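Local coordinates for protein hypoxanthine phosphoribosyltransferase (Leishmania donovani, PDB 7CMJ) that transfers the 5-phosphoribosyl group of phosphoribosylpyrophosphate onto hypoxanthine or guanine, making IMP and GMP in the purine salvage pathway, at residues D114-N118 with R119-I123. Residues are numbered along the deposited sequence; the frame is centred on the assembly and turned at random.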
ATOM      1  N   ASP A 114      -2.975 -12.384  -5.641  1.00 42.75           N
ATOM      2  CA  ASP A 114      -2.922 -13.246  -6.811  1.00 49.40           C
ATOM      3  C   ASP A 114      -3.399 -12.477  -8.033  1.00 49.53           C
ATOM      4  O   ASP A 114      -4.349 -11.693  -7.952  1.00 52.76           O
ATOM      5  CB  ASP A 114      -3.800 -14.489  -6.646  1.00 63.12           C
ATOM      6  CG  ASP A 114      -3.334 -15.410  -5.533  1.00 74.40           C
ATOM      7  OD1 ASP A 114      -2.114 -15.477  -5.263  1.00 79.31           O
ATOM      8  OD2 ASP A 114      -4.211 -16.082  -4.942  1.00 76.59           O
ATOM      9  N   SER A 115      -2.728 -12.700  -9.162  1.00 42.27           N
ATOM     10  CA  SER A 115      -3.290 -12.321 -10.446  1.00 35.88           C
ATOM     11  C   SER A 115      -4.689 -12.905 -10.581  1.00 42.75           C
ATOM     12  O   SER A 115      -4.957 -14.027 -10.138  1.00 42.51           O
ATOM     13  CB  SER A 115      -2.412 -12.834 -11.589  1.00 35.91           C
ATOM     14  OG  SER A 115      -3.120 -12.829 -12.827  1.00 40.32           O
ATOM     15  N   VAL A 116      -5.585 -12.148 -11.195  1.00 33.80           N
ATOM     16  CA  VAL A 116      -6.924 -12.658 -11.435  1.00 39.92           C
ATOM     17  C   VAL A 116      -7.217 -12.740 -12.930  1.00 39.74           C
ATOM     18  O   VAL A 116      -8.367 -12.824 -13.330  1.00 40.64           O
ATOM     19  CB  VAL A 116      -7.981 -11.822 -10.686  1.00 43.16           C
ATOM     20  CG1 VAL A 116      -7.778 -11.935  -9.175  1.00 31.29           C
ATOM     21  CG2 VAL A 116      -7.944 -10.358 -11.124  1.00 38.35           C
ATOM     22  N   GLU A 117      -6.175 -12.720 -13.759  1.00 36.66           N
ATOM     23  CA  GLU A 117      -6.363 -12.864 -15.197  1.00 49.54           C
ATOM     24  C   GLU A 117      -7.112 -14.158 -15.491  1.00 52.66           C
ATOM     25  O   GLU A 117      -6.732 -15.231 -15.001  1.00 51.79           O
ATOM     26  CB  GLU A 117      -5.016 -12.843 -15.926  1.00 39.81           C
ATOM     27  CG  GLU A 117      -5.133 -12.729 -17.433  1.00 44.74           C
ATOM     28  CD  GLU A 117      -3.802 -12.923 -18.165  1.00 61.04           C
ATOM     29  OE1 GLU A 117      -2.876 -12.104 -17.979  1.00 56.96           O
ATOM     30  OE2 GLU A 117      -3.685 -13.899 -18.938  1.00 70.48           O
ATOM     31  N   ASN A 118      -8.198 -14.041 -16.259  1.00 45.90           N
ATOM     32  CA  ASN A 118      -9.003 -15.186 -16.678  1.00 48.08           C
ATOM     33  C   ASN A 118      -9.514 -16.005 -15.489  1.00 50.96           C
ATOM     34  O   ASN A 118      -9.509 -17.240 -15.507  1.00 47.83           O
ATOM     35  CB  ASN A 118      -8.226 -16.065 -17.644  1.00 46.37           C
ATOM     36  CG  ASN A 118      -9.135 -16.924 -18.468  1.00 56.60           C
ATOM     37  OD1 ASN A 118     -10.056 -16.419 -19.105  1.00 67.96           O
ATOM     38  ND2 ASN A 118      -8.894 -18.233 -18.460  1.00 53.04           N
ATOM     39  N   ARG A 119      -9.962 -15.311 -14.448  1.00 45.81           N
ATOM     40  CA  ARG A 119     -10.574 -15.933 -13.286  1.00 46.60           C
ATOM     41  C   ARG A 119     -11.952 -15.333 -13.061  1.00 53.51           C
ATOM     42  O   ARG A 119     -12.273 -14.251 -13.568  1.00 57.50           O
ATOM     43  CB  ARG A 119      -9.727 -15.742 -12.031  1.00 45.44           C
ATOM     44  CG  ARG A 119      -8.338 -16.288 -12.164  1.00 40.87           C
ATOM     45  CD  ARG A 119      -8.409 -17.757 -11.869  1.00 56.17           C
ATOM     46  NE  ARG A 119      -7.776 -18.546 -12.905  1.00 70.63           N
ATOM     47  CZ  ARG A 119      -6.508 -18.928 -12.857  1.00 83.34           C
ATOM     48  NH1 ARG A 119      -5.753 -18.585 -11.817  1.00 77.68           N
ATOM     49  NH2 ARG A 119      -5.997 -19.633 -13.856  1.00 92.65           N
ATOM     50  N   HIS A 120     -12.766 -16.047 -12.291  1.00 47.53           N
ATOM     51  CA  HIS A 120     -14.102 -15.577 -11.966  1.00 42.77           C
ATOM     52  C   HIS A 120     -14.067 -14.881 -10.614  1.00 36.62           C
ATOM     53  O   HIS A 120     -13.732 -15.494  -9.593  1.00 36.08           O
ATOM     54  CB  HIS A 120     -15.119 -16.713 -11.986  1.00 36.87           C
ATOM     55  CG  HIS A 120     -15.144 -17.485 -13.271  1.00 43.44           C
ATOM     56  ND1 HIS A 120     -15.731 -17.004 -14.425  1.00 45.95           N
ATOM     57  CD2 HIS A 120     -14.691 -18.725 -13.572  1.00 45.43           C
ATOM     58  CE1 HIS A 120     -15.617 -17.904 -15.386  1.00 43.45           C
ATOM     59  NE2 HIS A 120     -14.994 -18.961 -14.894  1.00 49.44           N
ATOM     60  N   ILE A 121     -14.428 -13.606 -10.609  1.00 36.17           N
ATOM     61  CA  ILE A 121     -14.324 -12.773  -9.421  1.00 37.87           C
ATOM     62  C   ILE A 121     -15.707 -12.347  -8.976  1.00 34.54           C
ATOM     63  O   ILE A 121     -16.550 -11.953  -9.793  1.00 45.55           O
ATOM     64  CB  ILE A 121     -13.467 -11.523  -9.669  1.00 47.49           C
ATOM     65  CG1 ILE A 121     -12.101 -11.906 -10.220  1.00 43.13           C
ATOM     66  CG2 ILE A 121     -13.382 -10.689  -8.384  1.00 47.02           C
ATOM     67  CD1 ILE A 121     -11.387 -10.710 -10.687  1.00 50.20           C
ATOM     68  N   LEU A 122     -15.923 -12.395  -7.677  1.00 36.93           N
ATOM     69  CA  LEU A 122     -17.122 -11.869  -7.052  1.00 35.98           C
ATOM     70  C   LEU A 122     -16.692 -10.770  -6.089  1.00 39.67           C
ATOM     71  O   LEU A 122     -16.002 -11.041  -5.103  1.00 35.98           O
ATOM     72  CB  LEU A 122     -17.875 -12.982  -6.338  1.00 38.38           C
ATOM     73  CG  LEU A 122     -19.321 -12.683  -5.959  1.00 48.67           C
ATOM     74  CD1 LEU A 122     -20.094 -12.332  -7.212  1.00 49.25           C
ATOM     75  CD2 LEU A 122     -19.932 -13.901  -5.243  1.00 40.29           C
ATOM     76  N   ILE A 123     -17.058  -9.528  -6.395  1.00 41.51           N
ATOM     77  CA  ILE A 123     -16.797  -8.412  -5.488  1.00 41.50           C
ATOM     78  C   ILE A 123     -17.771  -8.524  -4.322  1.00 41.04           C
ATOM     79  O   ILE A 123     -18.991  -8.557  -4.524  1.00 40.44           O
ATOM     80  CB  ILE A 123     -16.941  -7.061  -6.205  1.00 38.92           C
ATOM     81  CG1 ILE A 123     -15.895  -6.921  -7.306  1.00 37.03           C
ATOM     82  CG2 ILE A 123     -16.814  -5.913  -5.219  1.00 32.26           C
ATOM     83  CD1 ILE A 123     -16.010  -5.631  -8.094  1.00 31.89           C
TER
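Val116 and Arg119 are the two ends of a type II beta turn, closed by a weak hydrogen bond from Arg119 N to Val116 O (3.2 Å, 131° at the hydrogen). Asn118 sits at its third position with positive phi, 56°. Overlapping the start of the beta turn, Ser115 OG accepts a much straighter bond from Glu117 N (3.2 Å), an ST turn.

The turn holds the Arg119 side chain loosely. A bend in its chain (chi2 -83°) brings it back over the turn: its NE gives a second weak bond to Asn118 O (3.4 Å), and Glu117 O lies above the guanidinium, nearer its border than its centre. The Glu117 side chain points away from 119-123 and into the second subunit, where its carboxylate accepts backbone N-H groups of Glu101, Thr102 and Ser103 of that subunit.

Between the two segments, apolar side-chain packing is Val116 against Ile121, which run roughly perpendicular to each other. Ile121 CD1 reaches Val116 CG2 at 3.5 Å, and Met141 of helix 131-142 packs on both residues.

This is a tight reversal feeding strand 120-125, a central parallel strand of the phosphoribosyltransferase fold, whose far end carries the barium ligand Glu125.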